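Local coordinates for uncharacterized protein MJ0754 (Methanocaldococcus jannaschii, PDB 3Q4N) that is of unknown function but, as a ferritin-like four-helix-bundle protein, binds metal and probably houses a dinuclear metal centre, at residues Glu23-Glu28 with Thr56-Val61; Val34-Tyr39 with Asn49-Glu54; Glu66-Pro71 with Thr127-Ile132; Asp104-Gly109 with Arg152-Tyr157. All coordinates share one frame; numbering follows the deposited sequence.

Contact 1 (Glu23-Glu28 with Thr56-Val61); sequences EMREEE and THMDAV
Glu28 and His57 meet between antiparallel helices 15-42 and 45-68, whose axes come within 8.8 Å of each other here. His57 ND1 donates to Glu28 OE1 at 2.6 Å, although the place of this oxygen, and so the exact length of the bond, is doubtful. The carboxylate approaches the imidazole at the ring edge, with the two planes only 15° apart. A glutamate suits the site because its chain bends at chi2 (-73°), which brings CD round toward the ring. A second polar link runs from Arg25 NH1 to the backbone carbonyl Met58 O at 2.5 Å, but its angle of 116° makes it weak.

Two contacts are apolar. Val61 CG1 lies 4.0 Å from Arg25 CB, a branched side chain covering the base of a long one, and Met58 CG packs 4.3 Å from Glu28 CB. Separately, Met58 CE lies over one face of the Arg25 guanidinium, toward its rim. An alanine in place of Glu28 would probably leave His57 ND1 without its acceptor and the imidazole freer to turn. Glu54 and Asp116 also bring carboxylates close to that of Glu28, and such a cluster of acids beside a histidine is consistent with the dinuclear centre of a ferritin-like bundle.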
# COMPACT_ATOMS: atom_id res chain seq x y z
N GLU B 23 6.50 -12.68 -0.54
CA GLU B 23 5.46 -11.84 -1.13
C GLU B 23 5.96 -11.21 -2.41
O GLU B 23 5.24 -11.15 -3.42
CB GLU B 23 5.03 -10.76 -0.14
CG GLU B 23 3.55 -10.40 -0.23
CD GLU B 23 3.20 -9.22 0.68
OE1 GLU B 23 2.40 -9.43 1.64
OE2 GLU B 23 3.73 -8.10 0.45
N MET B 24 7.22 -10.77 -2.36
CA MET B 24 7.86 -10.13 -3.47
C MET B 24 8.09 -11.08 -4.62
O MET B 24 8.01 -10.69 -5.78
CB MET B 24 9.17 -9.53 -3.02
CG MET B 24 9.01 -8.20 -2.28
SD MET B 24 7.92 -6.98 -3.06
CE MET B 24 8.56 -6.78 -4.70
N ARG B 25 8.39 -12.34 -4.30
CA ARG B 25 8.54 -13.38 -5.32
C ARG B 25 7.25 -13.47 -6.11
O ARG B 25 7.28 -13.50 -7.34
CB ARG B 25 8.86 -14.73 -4.67
CG ARG B 25 8.78 -15.95 -5.61
CD ARG B 25 10.02 -16.11 -6.49
NE ARG B 25 9.97 -17.29 -7.37
CZ ARG B 25 10.56 -17.36 -8.56
NH1 ARG B 25 11.26 -16.34 -9.04
NH2 ARG B 25 10.44 -18.46 -9.29
N GLU B 26 6.12 -13.51 -5.41
CA GLU B 26 4.86 -13.52 -6.12
C GLU B 26 4.41 -12.17 -6.64
O GLU B 26 3.64 -12.11 -7.60
CB GLU B 26 3.76 -14.17 -5.30
CG GLU B 26 3.22 -15.41 -5.97
CD GLU B 26 2.64 -16.42 -5.00
OE1 GLU B 26 2.41 -16.06 -3.82
OE2 GLU B 26 2.42 -17.58 -5.45
N GLU B 27 4.90 -11.09 -6.05
CA GLU B 27 4.53 -9.79 -6.56
C GLU B 27 5.02 -9.61 -7.99
O GLU B 27 4.22 -9.20 -8.83
CB GLU B 27 4.95 -8.65 -5.65
CG GLU B 27 4.06 -7.42 -5.81
CD GLU B 27 4.01 -6.53 -4.56
OE1 GLU B 27 4.35 -5.32 -4.67
OE2 GLU B 27 3.62 -7.02 -3.47
N GLU B 28 6.29 -9.94 -8.25
CA GLU B 28 6.93 -9.78 -9.57
C GLU B 28 6.32 -10.70 -10.62
O GLU B 28 6.33 -10.43 -11.83
CB GLU B 28 8.44 -10.04 -9.48
CG GLU B 28 9.20 -9.16 -8.47
CD GLU B 28 9.40 -7.68 -8.90
OE1 GLU B 28 10.00 -7.41 -9.96
OE2 GLU B 28 8.96 -6.76 -8.16
N THR B 56 13.32 -11.73 -15.23
CA THR B 56 14.55 -11.39 -14.52
C THR B 56 14.27 -11.14 -13.04
O THR B 56 14.75 -11.87 -12.18
CB THR B 56 15.24 -10.10 -15.08
OG1 THR B 56 15.44 -10.22 -16.50
CG2 THR B 56 16.58 -9.84 -14.38
N HIS B 57 13.47 -10.12 -12.75
CA HIS B 57 13.12 -9.81 -11.36
C HIS B 57 12.62 -11.06 -10.59
O HIS B 57 12.92 -11.23 -9.40
CB HIS B 57 12.02 -8.74 -11.31
CG HIS B 57 12.45 -7.37 -11.73
ND1 HIS B 57 11.90 -6.22 -11.19
CD2 HIS B 57 13.35 -6.95 -12.66
CE1 HIS B 57 12.44 -5.16 -11.76
NE2 HIS B 57 13.33 -5.57 -12.65
N MET B 58 11.83 -11.91 -11.26
CA MET B 58 11.40 -13.17 -10.66
C MET B 58 12.62 -13.98 -10.22
O MET B 58 12.76 -14.30 -9.04
CB MET B 58 10.55 -13.98 -11.65
CG MET B 58 9.06 -13.75 -11.49
SD MET B 58 8.08 -14.58 -12.73
CE MET B 58 7.86 -16.11 -11.85
N ASP B 59 13.50 -14.26 -11.20
CA ASP B 59 14.71 -15.08 -11.01
C ASP B 59 15.58 -14.55 -9.84
O ASP B 59 15.95 -15.30 -8.94
CB ASP B 59 15.52 -15.17 -12.35
CG ASP B 59 14.68 -15.79 -13.55
OD1 ASP B 59 13.58 -16.38 -13.34
OD2 ASP B 59 15.12 -15.68 -14.72
N ALA B 60 15.85 -13.25 -9.86
CA ALA B 60 16.68 -12.60 -8.85
C ALA B 60 16.24 -12.90 -7.42
O ALA B 60 17.05 -13.05 -6.52
CB ALA B 60 16.71 -11.10 -9.09
N VAL B 61 14.93 -12.99 -7.22
CA VAL B 61 14.38 -13.18 -5.89
C VAL B 61 14.48 -14.66 -5.55
O VAL B 61 14.85 -15.02 -4.44
CB VAL B 61 12.90 -12.67 -5.79
CG1 VAL B 61 12.34 -12.84 -4.39
CG2 VAL B 61 12.82 -11.22 -6.19

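Contact 2 (Val34-Tyr39 with Asn49-Glu54); sequences VYLTLY and NIAESE
Tyr35 and Ala51 mark the closest backbone approach, their CA atoms 5.5 Å apart, and the small Ala51 methyl is what allows it. Ala51 CB is a low bump set against two neighbours on helix 15-42: it lies 4.1 Å from Tyr35 CB and 3.9 Å from the branched CG of Leu36, a residue at the partly exposed margin. The Tyr35 ring turns its CD2-CE2 side toward the notch between Ile50 and Glu54. Its CG is anti to the carbonyl carbon (chi1 -57°), and from there the ring reaches the opposing helix with CD2 and CE2. Ile50 CG2 presses against Tyr35 CE2 at 3.5 Å, approaching obliquely, while Glu54 CG comes up to the ring edge, 3.8 Å from the same CE2.

Helices 15-42 and 45-68 form the first antiparallel hairpin of the ferritin-like four-helix bundle, their axes 8.6 Å apart here at an angle of 157°. Glu54 contributes aliphatic carbon to this interface: its CG stands anti to the carbonyl carbon (chi1 -66°), which sets it against the ring. The far end of the ring looks to the other half of the bundle: Tyr35 OH is hydrogen-bonded to Glu113 of helix 102-125, and the ring also meets that of Phe150. An alanine in place of Tyr35 would probably open a gap beside Ile50 and Glu54 and leave Glu113 without its hydroxyl partner.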
# COMPACT_ATOMS: atom_id res chain seq x y z
N VAL B 34 0.59 -10.43 -15.78
CA VAL B 34 -0.22 -9.36 -16.36
C VAL B 34 0.34 -8.89 -17.70
O VAL B 34 -0.34 -8.96 -18.72
CB VAL B 34 -0.46 -8.19 -15.40
CG1 VAL B 34 -1.28 -7.14 -16.08
CG2 VAL B 34 -1.19 -8.69 -14.16
N TYR B 35 1.59 -8.43 -17.70
CA TYR B 35 2.14 -7.90 -18.93
C TYR B 35 1.99 -8.93 -20.07
O TYR B 35 1.45 -8.62 -21.13
CB TYR B 35 3.59 -7.40 -18.75
CG TYR B 35 3.74 -6.33 -17.66
CD1 TYR B 35 2.74 -5.42 -17.40
CD2 TYR B 35 4.92 -6.22 -16.92
CE1 TYR B 35 2.87 -4.45 -16.42
CE2 TYR B 35 5.05 -5.25 -15.92
CZ TYR B 35 4.01 -4.37 -15.69
OH TYR B 35 4.12 -3.40 -14.71
N LEU B 36 2.40 -10.17 -19.82
CA LEU B 36 2.21 -11.28 -20.76
C LEU B 36 0.79 -11.41 -21.32
O LEU B 36 0.61 -11.50 -22.54
CB LEU B 36 2.61 -12.59 -20.09
CG LEU B 36 4.11 -12.86 -19.98
CD1 LEU B 36 4.40 -13.76 -18.82
CD2 LEU B 36 4.61 -13.47 -21.26
N THR B 37 -0.21 -11.43 -20.45
CA THR B 37 -1.62 -11.41 -20.87
C THR B 37 -1.91 -10.28 -21.85
O THR B 37 -2.51 -10.49 -22.89
CB THR B 37 -2.55 -11.13 -19.69
OG1 THR B 37 -2.38 -12.14 -18.70
CG2 THR B 37 -4.01 -11.07 -20.14
N LEU B 38 -1.49 -9.08 -21.47
CA LEU B 38 -1.92 -7.87 -22.14
C LEU B 38 -1.25 -7.72 -23.49
O LEU B 38 -1.82 -7.12 -24.42
CB LEU B 38 -1.64 -6.67 -21.25
CG LEU B 38 -2.71 -6.51 -20.17
CD1 LEU B 38 -2.38 -5.38 -19.20
CD2 LEU B 38 -4.08 -6.29 -20.82
N TYR B 39 -0.05 -8.26 -23.60
CA TYR B 39 0.61 -8.34 -24.86
C TYR B 39 -0.20 -9.25 -25.75
O TYR B 39 -0.45 -8.91 -26.90
CB TYR B 39 1.99 -8.90 -24.69
CG TYR B 39 2.75 -9.03 -25.99
CD1 TYR B 39 2.89 -10.27 -26.61
CD2 TYR B 39 3.36 -7.91 -26.58
CE1 TYR B 39 3.60 -10.39 -27.80
CE2 TYR B 39 4.08 -8.02 -27.77
CZ TYR B 39 4.20 -9.27 -28.37
OH TYR B 39 4.90 -9.41 -29.54
N ASN B 49 8.59 -6.51 -23.70
CA ASN B 49 9.89 -6.15 -23.14
C ASN B 49 9.92 -6.17 -21.62
O ASN B 49 10.88 -6.66 -21.01
CB ASN B 49 10.39 -4.80 -23.67
CG ASN B 49 10.27 -4.66 -25.19
OD1 ASN B 49 10.22 -5.65 -25.93
ND2 ASN B 49 10.21 -3.41 -25.66
N ILE B 50 8.84 -5.69 -20.99
CA ILE B 50 8.83 -5.59 -19.55
C ILE B 50 8.47 -6.92 -18.87
O ILE B 50 8.88 -7.18 -17.73
CB ILE B 50 7.99 -4.38 -19.09
CG1 ILE B 50 8.62 -3.12 -19.66
CG2 ILE B 50 7.95 -4.26 -17.58
CD1 ILE B 50 7.82 -1.88 -19.51
N ALA B 51 7.74 -7.77 -19.57
CA ALA B 51 7.52 -9.13 -19.06
C ALA B 51 8.85 -9.88 -18.95
O ALA B 51 9.08 -10.62 -17.99
CB ALA B 51 6.57 -9.88 -19.97
N GLU B 52 9.73 -9.64 -19.92
CA GLU B 52 11.05 -10.25 -19.98
C GLU B 52 11.90 -9.72 -18.83
O GLU B 52 12.74 -10.43 -18.28
CB GLU B 52 11.72 -9.94 -21.33
CG GLU B 52 12.24 -11.19 -22.10
CD GLU B 52 12.05 -11.10 -23.65
OE1 GLU B 52 10.95 -10.71 -24.12
OE2 GLU B 52 13.01 -11.46 -24.39
N SER B 53 11.66 -8.48 -18.46
CA SER B 53 12.39 -7.91 -17.35
C SER B 53 11.85 -8.43 -16.04
O SER B 53 12.60 -8.80 -15.14
CB SER B 53 12.27 -6.40 -17.39
OG SER B 53 13.24 -5.84 -16.53
N GLU B 54 10.52 -8.45 -15.93
CA GLU B 54 9.87 -8.96 -14.73
C GLU B 54 10.17 -10.44 -14.49
O GLU B 54 10.13 -10.89 -13.34
CB GLU B 54 8.36 -8.65 -14.72
CG GLU B 54 8.05 -7.13 -14.64
CD GLU B 54 8.15 -6.58 -13.22
OE1 GLU B 54 8.36 -7.41 -12.32
OE2 GLU B 54 8.02 -5.33 -12.99

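Contact 3 (Glu66-Pro71 with Thr127-Ile132); sequences EKYNIP and TDNEDI
Lys67 and Tyr68 face Asp131 and Ile132 across a wide backbone separation, with 10.0 Å between Lys67 CA and Asp131 CA, so long side chains from 66-71 reach across to shorter ones on 127-132. Tyr68 does most of this, its rigid ring carrying the hydroxyl over to the other segment. Tyr68 OH donates to Asp131 OD2 at 2.8 Å; the carboxylate oxygen lies at the ring edge but is itself met from above its own plane, and the ring and carboxylate planes stand 86° apart. Asn129, its CG anti to its backbone N (chi1 177°), reaches the same hydroxyl tip to tip, and its ND2 gives a weak bond to Tyr68 OH at 3.3 Å. Thus the phenol oxygen both donates and accepts in this contact.

Lys67 NZ forms a salt bridge with Asp131 OD2 at 3.2 Å, so this one carboxylate oxygen takes both the ammonium and the phenol. The lysine also bonds to Pro9 O, which draws the N-terminal segment of the chain into the contact. Ile132 CD1 adds a loose apolar touch, 4.4 Å from Tyr68 CZ.

Asn129 has a second task: its OD1 accepts from Ile132 N at 3.2 Å and, more weakly, from Asp131 N, capping the start of helix 130-155. Just before it, Thr127 OG1 accepts from Asn129 N in an ST turn. On the other side, Asn69 leaves helix 45-68 with positive phi in a Schellman motif. The contact therefore joins a helix C-terminal end, closed by a Schellman turn, to an asparagine N-cap at one end of the four-helix bundle.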
# COMPACT_ATOMS: atom_id res chain seq x y z
N GLU B 66 16.65 -19.45 -2.47
CA GLU B 66 17.59 -20.55 -2.54
C GLU B 66 18.68 -20.34 -1.52
O GLU B 66 18.97 -21.22 -0.71
CB GLU B 66 18.22 -20.61 -3.92
CG GLU B 66 17.30 -21.05 -5.03
CD GLU B 66 17.99 -21.08 -6.38
OE1 GLU B 66 18.70 -20.08 -6.71
OE2 GLU B 66 17.83 -22.09 -7.11
N LYS B 67 19.29 -19.15 -1.55
CA LYS B 67 20.43 -18.83 -0.71
C LYS B 67 20.10 -18.97 0.76
O LYS B 67 20.97 -19.31 1.54
CB LYS B 67 20.90 -17.41 -1.00
CG LYS B 67 22.41 -17.24 -1.13
CD LYS B 67 23.15 -17.40 0.19
CE LYS B 67 24.45 -16.65 0.17
NZ LYS B 67 24.16 -15.18 0.26
N TYR B 68 18.85 -18.71 1.15
CA TYR B 68 18.48 -18.68 2.56
C TYR B 68 17.55 -19.80 2.89
O TYR B 68 17.10 -19.92 4.03
CB TYR B 68 17.85 -17.34 2.94
CG TYR B 68 18.86 -16.25 3.09
CD1 TYR B 68 19.22 -15.78 4.35
CD2 TYR B 68 19.49 -15.69 1.99
CE1 TYR B 68 20.18 -14.76 4.51
CE2 TYR B 68 20.45 -14.68 2.13
CZ TYR B 68 20.80 -14.21 3.39
OH TYR B 68 21.75 -13.21 3.52
N ASN B 69 17.27 -20.63 1.89
CA ASN B 69 16.44 -21.81 2.07
C ASN B 69 15.08 -21.48 2.68
O ASN B 69 14.93 -21.46 3.90
CB ASN B 69 17.17 -22.86 2.93
CG ASN B 69 16.74 -24.29 2.63
OD1 ASN B 69 15.61 -24.55 2.16
ND2 ASN B 69 17.63 -25.24 2.92
N ILE B 70 14.12 -21.19 1.82
CA ILE B 70 12.76 -20.84 2.21
C ILE B 70 11.83 -21.45 1.17
O ILE B 70 12.00 -21.21 -0.03
CB ILE B 70 12.54 -19.29 2.27
CG1 ILE B 70 13.43 -18.64 3.33
CG2 ILE B 70 11.09 -18.94 2.55
CD1 ILE B 70 13.51 -17.11 3.24
N PRO B 71 10.83 -22.24 1.61
CA PRO B 71 9.96 -22.91 0.64
C PRO B 71 9.32 -21.89 -0.30
O PRO B 71 8.51 -21.05 0.15
CB PRO B 71 8.89 -23.58 1.52
CG PRO B 71 8.89 -22.77 2.81
CD PRO B 71 10.34 -22.40 3.00
N THR B 127 13.87 -3.96 7.02
CA THR B 127 15.07 -4.85 7.10
C THR B 127 16.48 -4.25 7.13
O THR B 127 16.76 -3.23 6.49
CB THR B 127 15.10 -5.92 5.97
OG1 THR B 127 16.22 -6.79 6.19
CG2 THR B 127 15.22 -5.29 4.56
N ASP B 128 17.39 -4.94 7.83
CA ASP B 128 18.82 -4.66 7.67
C ASP B 128 19.65 -5.89 7.25
O ASP B 128 20.84 -5.96 7.54
CB ASP B 128 19.45 -4.00 8.91
CG ASP B 128 18.46 -3.13 9.69
OD1 ASP B 128 17.98 -2.09 9.15
OD2 ASP B 128 18.19 -3.49 10.85
N ASN B 129 19.04 -6.86 6.58
CA ASN B 129 19.84 -7.90 5.92
C ASN B 129 20.46 -7.31 4.66
O ASN B 129 19.78 -7.11 3.66
CB ASN B 129 18.97 -9.12 5.58
CG ASN B 129 19.74 -10.20 4.83
OD1 ASN B 129 20.45 -9.93 3.87
ND2 ASN B 129 19.56 -11.45 5.26
N GLU B 130 21.76 -7.03 4.70
CA GLU B 130 22.42 -6.32 3.60
C GLU B 130 22.30 -6.98 2.18
O GLU B 130 22.42 -6.29 1.17
CB GLU B 130 23.87 -5.98 3.96
CG GLU B 130 24.43 -4.75 3.23
CD GLU B 130 23.80 -3.43 3.70
OE1 GLU B 130 24.15 -2.98 4.82
OE2 GLU B 130 22.98 -2.85 2.95
N ASP B 131 22.05 -8.29 2.11
CA ASP B 131 21.78 -9.00 0.85
C ASP B 131 20.41 -8.64 0.26
O ASP B 131 20.31 -8.11 -0.87
CB ASP B 131 21.82 -10.51 1.06
CG ASP B 131 23.22 -11.07 1.15
OD1 ASP B 131 24.18 -10.27 0.95
OD2 ASP B 131 23.36 -12.30 1.41
N ILE B 132 19.37 -8.98 1.01
CA ILE B 132 17.99 -8.61 0.70
C ILE B 132 17.96 -7.18 0.23
O ILE B 132 17.53 -6.93 -0.90
CB ILE B 132 17.08 -8.74 1.94
CG1 ILE B 132 16.70 -10.20 2.19
CG2 ILE B 132 15.81 -7.96 1.76
CD1 ILE B 132 17.87 -11.13 2.33

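Contact 4 (Asp104-Gly109 with Arg152-Tyr157); sequences DALKVG and RMLNNY
Met153 CG is anti to its backbone N (chi1 -153°), and Tyr157 CG is anti to its carbonyl carbon (chi1 -76°); these torsions place Met153 CG against Leu106 and start the Tyr157 ring toward it. Helices 102-125 and 130-155 are the second helical pair of the ferritin-like four-helix bundle, and they meet here where helix 130-155 gives way to a turn. Their closest backbone approach is at Leu106 and Leu154, whose CA atoms are 6.5 Å apart.

Leu106 suits the centre of the contact because its branches can satisfy several neighbours at once. Its CD2 meets Met153 CG at 3.6 Å, the two side chains crossing at about a right angle. Leu154 comes in nearer the backbone, its CD2 lying 3.6 Å from Leu106 CB. The same methyl of Leu154 also touches the chain of Lys107, with Leu154 CD2 4.1 Å from Lys107 CG. A lysine fits this partly exposed margin, since its methylenes can pack while its NZ bonds to Ser159, just beyond the helix end.

Helix 45-68 adds Ile46 against Met153, while Val103 of helix 102-125 touches both Leu154 and Tyr157. The aromatic residue at the turn completes the setting through a CH-pi contact: Leu106 CD1 stands over one face of the Tyr157 ring, 4.2 Å from its centroid and 15° off the ring normal.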
# COMPACT_ATOMS: atom_id res chain seq x y z
N ASP B 104 -5.96 1.71 -21.23
CA ASP B 104 -6.15 0.98 -19.98
C ASP B 104 -5.00 0.05 -19.66
O ASP B 104 -4.34 0.20 -18.61
CB ASP B 104 -7.46 0.21 -19.97
CG ASP B 104 -8.66 1.10 -19.64
OD1 ASP B 104 -8.46 2.17 -19.01
OD2 ASP B 104 -9.80 0.72 -20.00
N ALA B 105 -4.76 -0.91 -20.55
CA ALA B 105 -3.54 -1.73 -20.55
C ALA B 105 -2.38 -0.92 -20.01
O ALA B 105 -1.75 -1.31 -19.04
CB ALA B 105 -3.22 -2.21 -21.94
N LEU B 106 -2.13 0.21 -20.65
CA LEU B 106 -1.06 1.13 -20.25
C LEU B 106 -1.17 1.64 -18.81
O LEU B 106 -0.18 1.64 -18.09
CB LEU B 106 -1.02 2.30 -21.22
CG LEU B 106 -0.22 2.04 -22.49
CD1 LEU B 106 -0.28 3.25 -23.38
CD2 LEU B 106 1.21 1.72 -22.12
N LYS B 107 -2.37 2.06 -18.39
CA LYS B 107 -2.58 2.53 -17.02
C LYS B 107 -2.36 1.42 -16.00
O LYS B 107 -1.74 1.64 -14.97
CB LYS B 107 -3.99 3.12 -16.86
CG LYS B 107 -4.26 4.41 -17.64
CD LYS B 107 -5.58 5.04 -17.15
CE LYS B 107 -6.18 6.08 -18.12
NZ LYS B 107 -5.53 7.43 -18.00
N VAL B 108 -2.87 0.22 -16.30
CA VAL B 108 -2.65 -0.94 -15.45
C VAL B 108 -1.15 -1.15 -15.22
O VAL B 108 -0.71 -1.36 -14.09
CB VAL B 108 -3.21 -2.21 -16.07
CG1 VAL B 108 -2.75 -3.39 -15.28
CG2 VAL B 108 -4.72 -2.17 -16.10
N GLY B 109 -0.39 -1.10 -16.31
CA GLY B 109 1.06 -1.23 -16.23
C GLY B 109 1.59 -0.29 -15.19
O GLY B 109 2.07 -0.72 -14.14
N ARG B 152 5.87 7.32 -20.62
CA ARG B 152 6.22 7.88 -21.93
C ARG B 152 5.23 7.39 -22.97
O ARG B 152 4.75 8.16 -23.81
CB ARG B 152 7.66 7.56 -22.37
CG ARG B 152 8.45 8.81 -22.92
CD ARG B 152 7.65 9.72 -23.95
NE ARG B 152 7.89 11.17 -23.77
CZ ARG B 152 7.09 12.16 -24.21
NH1 ARG B 152 5.95 11.89 -24.87
NH2 ARG B 152 7.41 13.43 -23.99
N MET B 153 4.92 6.11 -22.88
CA MET B 153 3.92 5.48 -23.73
C MET B 153 2.53 6.08 -23.54
O MET B 153 1.76 6.21 -24.49
CB MET B 153 3.89 3.99 -23.43
CG MET B 153 3.43 3.17 -24.59
SD MET B 153 4.57 3.35 -25.94
CE MET B 153 6.08 2.76 -25.16
N LEU B 154 2.21 6.47 -22.30
CA LEU B 154 0.92 7.09 -21.99
C LEU B 154 0.78 8.44 -22.65
O LEU B 154 -0.27 8.73 -23.24
CB LEU B 154 0.67 7.22 -20.49
CG LEU B 154 0.02 5.98 -19.86
CD1 LEU B 154 0.05 6.10 -18.36
CD2 LEU B 154 -1.43 5.73 -20.33
N ASN B 155 1.83 9.25 -22.53
CA ASN B 155 1.93 10.53 -23.23
C ASN B 155 1.68 10.39 -24.74
O ASN B 155 0.97 11.18 -25.33
CB ASN B 155 3.31 11.14 -23.00
CG ASN B 155 3.63 11.38 -21.54
OD1 ASN B 155 4.81 11.53 -21.17
ND2 ASN B 155 2.58 11.41 -20.68
N ASN B 156 2.27 9.37 -25.35
CA ASN B 156 2.01 9.03 -26.74
C ASN B 156 0.52 8.79 -27.06
O ASN B 156 0.12 8.88 -28.22
CB ASN B 156 2.84 7.81 -27.15
CG ASN B 156 4.32 8.03 -26.97
OD1 ASN B 156 5.06 7.08 -26.74
ND2 ASN B 156 4.77 9.27 -27.07
N TYR B 157 -0.28 8.48 -26.04
CA TYR B 157 -1.72 8.32 -26.23
C TYR B 157 -2.48 9.50 -25.58
O TYR B 157 -3.66 9.38 -25.19
CB TYR B 157 -2.22 6.99 -25.65
CG TYR B 157 -1.93 5.73 -26.44
CD1 TYR B 157 -2.98 4.84 -26.74
CD2 TYR B 157 -0.63 5.39 -26.87
CE1 TYR B 157 -2.75 3.65 -27.45
CE2 TYR B 157 -0.39 4.20 -27.57
CZ TYR B 157 -1.46 3.34 -27.87
OH TYR B 157 -1.27 2.16 -28.58

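Overall arrangement
All four contacts belong to one ferritin-like helical bundle. Contacts 1 and 2 join the same two helices, 15-42 and 45-68, with centres about 13 Å apart; along the chain, contact 2 falls between the segments of contact 1. The carboxylates of Glu28 and Glu54 lie close between them, though the Glu28 oxygen is less surely placed, consistent with a buried metal-binding region. Contact 3 ties helix 45-68 to the start of helix 130-155, and contact 4 joins the far end of that helix to helix 102-125; their centres lie about 35 Å apart, on opposite sides of the chain's centre. Contacts 2 and 4 touch through Val34 and Val108, so the two helical pairs pack into one core.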